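PDB 3VF1: 11R-lipoxygenase from Gersemia fruticosa, which probably adds molecular oxygen to polyunsaturated fatty acids at a non-heme iron centre, in a calcium-dependent manner. Local coordinates for residues H246-W251 and Y586-N591; S259-G264 and W378-D383. All coordinates share one frame; numbering follows the deposited sequence.

Interaction 1 of 2, residues H246-W251 and Y586-N591; sequences HAAEYW and YGFHPN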
loop_
_atom_site.group_PDB
_atom_site.type_symbol
_atom_site.label_atom_id
_atom_site.label_comp_id
_atom_site.label_asym_id
_atom_site.label_seq_id
_atom_site.Cartn_x
_atom_site.Cartn_y
_atom_site.Cartn_z
ATOM N N HIS A 246 2.480 -23.230 -1.012
ATOM C CA HIS A 246 3.635 -24.095 -1.208
ATOM C C HIS A 246 4.407 -24.254 0.097
ATOM O O HIS A 246 5.076 -25.266 0.312
ATOM C CB HIS A 246 4.550 -23.539 -2.302
ATOM C CG HIS A 246 3.972 -23.638 -3.679
ATOM N ND1 HIS A 246 3.494 -22.544 -4.367
ATOM C CD2 HIS A 246 3.787 -24.704 -4.494
ATOM C CE1 HIS A 246 3.045 -22.930 -5.549
ATOM N NE2 HIS A 246 3.211 -24.236 -5.649
ATOM N N ALA A 247 4.306 -23.252 0.965
ATOM C CA ALA A 247 4.952 -23.297 2.273
ATOM C C ALA A 247 4.628 -24.603 2.997
ATOM O O ALA A 247 5.489 -25.190 3.652
ATOM C CB ALA A 247 4.518 -22.107 3.115
ATOM N N ALA A 248 3.386 -25.057 2.870
ATOM C CA ALA A 248 2.947 -26.294 3.508
ATOM C C ALA A 248 3.859 -27.467 3.149
ATOM O O ALA A 248 3.984 -28.425 3.913
ATOM C CB ALA A 248 1.512 -26.608 3.112
ATOM N N GLU A 249 4.499 -27.380 1.988
ATOM C CA GLU A 249 5.291 -28.482 1.459
ATOM C C GLU A 249 6.795 -28.284 1.652
ATOM O O GLU A 249 7.569 -29.226 1.484
ATOM C CB GLU A 249 4.993 -28.649 -0.033
ATOM C CG GLU A 249 3.509 -28.698 -0.366
ATOM C CD GLU A 249 3.228 -28.423 -1.834
ATOM O OE1 GLU A 249 3.926 -27.569 -2.426
ATOM O OE2 GLU A 249 2.311 -29.061 -2.397
ATOM N N TYR A 250 7.210 -27.067 2.000
ATOM C CA TYR A 250 8.634 -26.737 2.043
ATOM C C TYR A 250 9.108 -26.089 3.348
ATOM O O TYR A 250 10.312 -25.973 3.575
ATOM C CB TYR A 250 8.976 -25.784 0.893
ATOM C CG TYR A 250 8.912 -26.397 -0.489
ATOM C CD1 TYR A 250 9.999 -27.079 -1.017
ATOM C CD2 TYR A 250 7.773 -26.274 -1.273
ATOM C CE1 TYR A 250 9.952 -27.631 -2.282
ATOM C CE2 TYR A 250 7.714 -26.825 -2.540
ATOM C CZ TYR A 250 8.807 -27.503 -3.039
ATOM O OH TYR A 250 8.759 -28.051 -4.302
ATOM N N TRP A 251 8.177 -25.669 4.201
ATOM C CA TRP A 251 8.508 -24.783 5.319
ATOM C C TRP A 251 9.644 -25.288 6.218
ATOM O O TRP A 251 10.352 -24.488 6.828
ATOM C CB TRP A 251 7.265 -24.500 6.167
ATOM C CG TRP A 251 6.869 -25.630 7.060
ATOM C CD1 TRP A 251 6.146 -26.737 6.715
ATOM C CD2 TRP A 251 7.165 -25.762 8.453
ATOM N NE1 TRP A 251 5.976 -27.550 7.810
ATOM C CE2 TRP A 251 6.594 -26.973 8.890
ATOM C CE3 TRP A 251 7.860 -24.973 9.375
ATOM C CZ2 TRP A 251 6.697 -27.416 10.206
ATOM C CZ3 TRP A 251 7.960 -25.414 10.682
ATOM C CH2 TRP A 251 7.382 -26.623 11.086
ATOM N N TYR A 586 1.413 -16.623 5.248
ATOM C CA TYR A 586 0.754 -16.919 6.518
ATOM C C TYR A 586 -0.321 -17.997 6.397
ATOM O O TYR A 586 -0.857 -18.456 7.405
ATOM C CB TYR A 586 0.140 -15.648 7.106
ATOM C CG TYR A 586 1.157 -14.576 7.422
ATOM C CD1 TYR A 586 1.939 -14.652 8.566
ATOM C CD2 TYR A 586 1.334 -13.489 6.577
ATOM C CE1 TYR A 586 2.870 -13.675 8.859
ATOM C CE2 TYR A 586 2.260 -12.508 6.862
ATOM C CZ TYR A 586 3.026 -12.605 8.005
ATOM O OH TYR A 586 3.948 -11.628 8.290
ATOM N N GLY A 587 -0.640 -18.393 5.168
ATOM C CA GLY A 587 -1.632 -19.429 4.943
ATOM C C GLY A 587 -1.350 -20.637 5.815
ATOM O O GLY A 587 -2.218 -21.104 6.551
ATOM N N PHE A 588 -0.124 -21.144 5.725
ATOM C CA PHE A 588 0.338 -22.217 6.595
ATOM C C PHE A 588 1.064 -21.599 7.787
ATOM O O PHE A 588 2.212 -21.171 7.677
ATOM C CB PHE A 588 1.258 -23.164 5.823
ATOM C CG PHE A 588 1.630 -24.402 6.583
ATOM C CD1 PHE A 588 0.694 -25.396 6.818
ATOM C CD2 PHE A 588 2.919 -24.578 7.059
ATOM C CE1 PHE A 588 1.036 -26.538 7.519
ATOM C CE2 PHE A 588 3.265 -25.717 7.758
ATOM C CZ PHE A 588 2.324 -26.698 7.989
ATOM N N HIS A 589 0.378 -21.558 8.925
ATOM C CA HIS A 589 0.818 -20.767 10.073
ATOM C C HIS A 589 2.278 -20.992 10.485
ATOM O O HIS A 589 2.995 -20.032 10.769
ATOM C CB HIS A 589 -0.099 -21.023 11.272
ATOM C CG HIS A 589 0.071 -20.034 12.383
ATOM N ND1 HIS A 589 -0.776 -18.960 12.559
ATOM C CD2 HIS A 589 0.994 -19.950 13.368
ATOM C CE1 HIS A 589 -0.385 -18.262 13.610
ATOM N NE2 HIS A 589 0.688 -18.840 14.118
ATOM N N PRO A 590 2.721 -22.257 10.531
ATOM C CA PRO A 590 4.094 -22.537 10.973
ATOM C C PRO A 590 5.172 -21.862 10.127
ATOM O O PRO A 590 6.293 -21.688 10.603
ATOM C CB PRO A 590 4.198 -24.059 10.843
ATOM C CG PRO A 590 2.796 -24.543 10.969
ATOM C CD PRO A 590 1.956 -23.495 10.303
ATOM N N ASN A 591 4.845 -21.491 8.894
ATOM C CA ASN A 591 5.814 -20.834 8.023
ATOM C C ASN A 591 6.141 -19.425 8.506
ATOM O O ASN A 591 7.205 -18.886 8.199
ATOM C CB ASN A 591 5.298 -20.791 6.582
ATOM C CG ASN A 591 6.299 -20.173 5.622
ATOM O OD1 ASN A 591 7.328 -20.774 5.311
ATOM N ND2 ASN A 591 5.996 -18.973 5.139
HETATM O O HOH W 1 9.887 -21.385 6.793
#
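In the lipoxygenase domain, a short helical turn at 246-251 packs its Ala-247, Ala-248 and Trp-251 against the loop that follows helix 582-586, where Phe-588, Pro-590 and Asn-591 meet them. The indole and the Phe-588 ring are neither stacked nor edge-to-face: their planes stand 51° apart, and the two side chains cross at about a right angle. Phe-588 CE2 comes down over one indole face near the pyrrole rim, 3.2 Å from Trp-251 CD1, which is tight packing. Further along that same face, Pro-590 CB makes a CH-pi contact 3.9 Å from the centroid of the six-membered ring of Trp-251. The Phe-588 ring is itself sandwiched, with Pro-590 CD over one face and Ala-248 CA over the other, the latter a CH-pi contact 4.0 Å from the ring centroid. Trp-251 reaches this place with CG between its backbone N and carbonyl carbon (chi1 76°), the crowded position. An alanine in place of Trp-251 would probably leave Phe-588 CE2 and Pro-590 CB without the indole face they share and open a gap between turn and loop. Beside the rings, Ala-247 CB sits 3.6 Å from Asn-591 CG, against a carboxamide that polar partners hold on both branches: OD1 accepts from Trp-256 NE1, and ND2 bonds Thr-585 O. One water completes the join, donating to Trp-251 O at 3.1 Å and to Asn-591 OD1 at 3.0 Å.

Interaction 2 of 2, residues S259-G264 and W378-D383; sequences SQFLNG and WLRCAD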
loop_
_atom_site.group_PDB
_atom_site.type_symbol
_atom_site.label_atom_id
_atom_site.label_comp_id
_atom_site.label_asym_id
_atom_site.label_seq_id
_atom_site.Cartn_x
_atom_site.Cartn_y
_atom_site.Cartn_z
ATOM N N SER A 259 14.927 -18.325 2.030
ATOM C CA SER A 259 14.343 -17.611 0.899
ATOM C C SER A 259 13.111 -16.800 1.303
ATOM O O SER A 259 12.707 -15.893 0.583
ATOM C CB SER A 259 13.987 -18.586 -0.228
ATOM O OG SER A 259 12.834 -19.348 0.080
ATOM N N GLN A 260 12.521 -17.122 2.450
ATOM C CA GLN A 260 11.338 -16.405 2.921
ATOM C C GLN A 260 11.678 -14.991 3.386
ATOM O O GLN A 260 10.795 -14.140 3.499
ATOM C CB GLN A 260 10.651 -17.171 4.052
ATOM C CG GLN A 260 9.979 -18.458 3.609
ATOM C CD GLN A 260 9.009 -18.242 2.465
ATOM O OE1 GLN A 260 7.846 -17.897 2.677
ATOM N NE2 GLN A 260 9.487 -18.437 1.241
ATOM N N PHE A 261 12.955 -14.743 3.659
ATOM C CA PHE A 261 13.403 -13.415 4.067
ATOM C C PHE A 261 13.734 -12.562 2.849
ATOM O O PHE A 261 14.003 -11.368 2.971
ATOM C CB PHE A 261 14.618 -13.522 4.991
ATOM C CG PHE A 261 14.299 -14.084 6.346
ATOM C CD1 PHE A 261 14.192 -15.453 6.538
ATOM C CD2 PHE A 261 14.098 -13.245 7.427
ATOM C CE1 PHE A 261 13.893 -15.971 7.784
ATOM C CE2 PHE A 261 13.799 -13.758 8.676
ATOM C CZ PHE A 261 13.698 -15.123 8.854
ATOM N N LEU A 262 13.708 -13.182 1.672
ATOM C CA LEU A 262 13.967 -12.482 0.421
ATOM C C LEU A 262 12.706 -12.396 -0.434
ATOM O O LEU A 262 12.403 -11.352 -1.004
ATOM C CB LEU A 262 15.053 -13.206 -0.377
ATOM C CG LEU A 262 16.437 -13.327 0.259
ATOM C CD1 LEU A 262 17.358 -14.102 -0.667
ATOM C CD2 LEU A 262 17.014 -11.958 0.571
ATOM N N ASN A 263 11.975 -13.503 -0.518
ATOM C CA ASN A 263 10.865 -13.616 -1.453
ATOM C C ASN A 263 9.551 -13.957 -0.761
ATOM O O ASN A 263 8.634 -14.496 -1.379
ATOM C CB ASN A 263 11.189 -14.674 -2.507
ATOM C CG ASN A 263 12.505 -14.404 -3.212
ATOM O OD1 ASN A 263 12.812 -13.264 -3.562
ATOM N ND2 ASN A 263 13.296 -15.454 -3.415
ATOM N N GLY A 264 9.466 -13.643 0.527
ATOM C CA GLY A 264 8.230 -13.806 1.265
ATOM C C GLY A 264 7.402 -12.540 1.195
ATOM O O GLY A 264 7.127 -12.033 0.111
ATOM N N TRP A 378 10.770 -19.075 16.257
ATOM C CA TRP A 378 10.820 -17.852 17.054
ATOM C C TRP A 378 11.420 -16.686 16.275
ATOM O O TRP A 378 11.084 -15.529 16.526
ATOM C CB TRP A 378 11.604 -18.086 18.346
ATOM C CG TRP A 378 10.790 -18.745 19.425
ATOM C CD1 TRP A 378 10.728 -20.079 19.712
ATOM C CD2 TRP A 378 9.915 -18.094 20.356
ATOM N NE1 TRP A 378 9.873 -20.297 20.764
ATOM C CE2 TRP A 378 9.360 -19.097 21.176
ATOM C CE3 TRP A 378 9.549 -16.764 20.574
ATOM C CZ2 TRP A 378 8.459 -18.808 22.198
ATOM C CZ3 TRP A 378 8.654 -16.479 21.590
ATOM C CH2 TRP A 378 8.122 -17.496 22.389
ATOM N N LEU A 379 12.303 -16.988 15.329
ATOM C CA LEU A 379 12.885 -15.957 14.476
ATOM C C LEU A 379 11.832 -15.418 13.509
ATOM O O LEU A 379 11.741 -14.212 13.285
ATOM C CB LEU A 379 14.078 -16.515 13.698
ATOM C CG LEU A 379 14.815 -15.525 12.794
ATOM C CD1 LEU A 379 15.439 -14.400 13.605
ATOM C CD2 LEU A 379 15.877 -16.244 11.973
ATOM N N ARG A 380 11.036 -16.318 12.942
ATOM C CA ARG A 380 9.973 -15.933 12.022
ATOM C C ARG A 380 8.872 -15.159 12.738
ATOM O O ARG A 380 8.289 -14.232 12.179
ATOM C CB ARG A 380 9.378 -17.171 11.350
ATOM C CG ARG A 380 10.337 -17.886 10.418
ATOM C CD ARG A 380 10.645 -17.040 9.194
ATOM N NE ARG A 380 9.458 -16.809 8.373
ATOM C CZ ARG A 380 9.364 -15.872 7.435
ATOM N NH1 ARG A 380 10.383 -15.058 7.189
ATOM N NH2 ARG A 380 8.241 -15.743 6.742
ATOM N N CYS A 381 8.585 -15.544 13.976
ATOM C CA CYS A 381 7.553 -14.873 14.752
ATOM C C CYS A 381 7.911 -13.403 14.935
ATOM O O CYS A 381 7.060 -12.526 14.792
ATOM C CB CYS A 381 7.370 -15.548 16.112
ATOM S SG CYS A 381 5.900 -14.984 17.014
ATOM N N ALA A 382 9.175 -13.142 15.247
ATOM C CA ALA A 382 9.661 -11.777 15.379
ATOM C C ALA A 382 9.472 -11.027 14.065
ATOM O O ALA A 382 9.043 -9.869 14.050
ATOM C CB ALA A 382 11.124 -11.773 15.784
ATOM N N ASP A 383 9.790 -11.694 12.960
ATOM C CA ASP A 383 9.692 -11.082 11.640
ATOM C C ASP A 383 8.247 -10.728 11.308
ATOM O O ASP A 383 7.985 -9.724 10.647
ATOM C CB ASP A 383 10.263 -12.020 10.574
ATOM C CG ASP A 383 10.279 -11.393 9.193
ATOM O OD1 ASP A 383 11.218 -10.622 8.897
ATOM O OD2 ASP A 383 9.351 -11.672 8.404
HETATM O O HOH W 2 8.038 -12.984 4.800
#
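Phe-261 and Arg-380 reach toward each other from helix 254-263 and the long helix 369-410 and run alongside in opposite senses; the two segments are nearly parallel and their axes come no closer than 12.2 Å, so that long side chains span the distance. The guanidinium does not lie flat on the ring. Its plane is turned 77° from that of the phenyl group, and NH1 rests over the ring centre, 3.6 Å above the plane of Phe-261. This is a cation-pi contact, with Arg-380 CZ 4.8 Å from the Phe-261 centroid. A bend at chi2 (-68°) brings the arginine CD to 3.6 Å from Phe-261 CZ, and a second at chi3 (-64°) turns NE. Gln-260 CB lies over one face of the guanidinium, toward its rim, 3.8 Å from Arg-380 NH1. At the far end of the phenyl ring, Leu-379 CD2 approaches Phe-261 CZ to 4.0 Å. Asp-383 OD1, which is bonded to Tyr-311 OH, lies obliquely to the ring, 4.1 Å from Phe-261 CE2. The other oxygen, Asp-383 OD2, forms a long salt bridge of 3.7 Å with Arg-380 NH1; it stands off the guanidinium plane, so the link is one of charge and no N-H is aimed at it. The buried arginine is thus held directionally at NE, while NH1 has a pi face and a carboxylate beside it, which would be likely to stabilise its positive charge.

How the interactions relate
Asn-591 joins the two contacts, whose centres lie 12 Å apart. Its O atom takes a probable hydrogen bond of 3.1 Å from Arg-380 NE, and its ND2 gives one of 3.3 Å to Gln-260 OE1, so the loop of interaction 1 ties into both helices of interaction 2. Segments 246-251 and 259-264 are also close in sequence, lying on the successive helices 247-250 and 254-263. Interaction 1 lies away from the metal site. Interaction 2 is nearer the iron: helix 369-410 also carries the iron ligands His-392 and His-397, and the side chain of Asp-383 is about 11 Å from that of His-392.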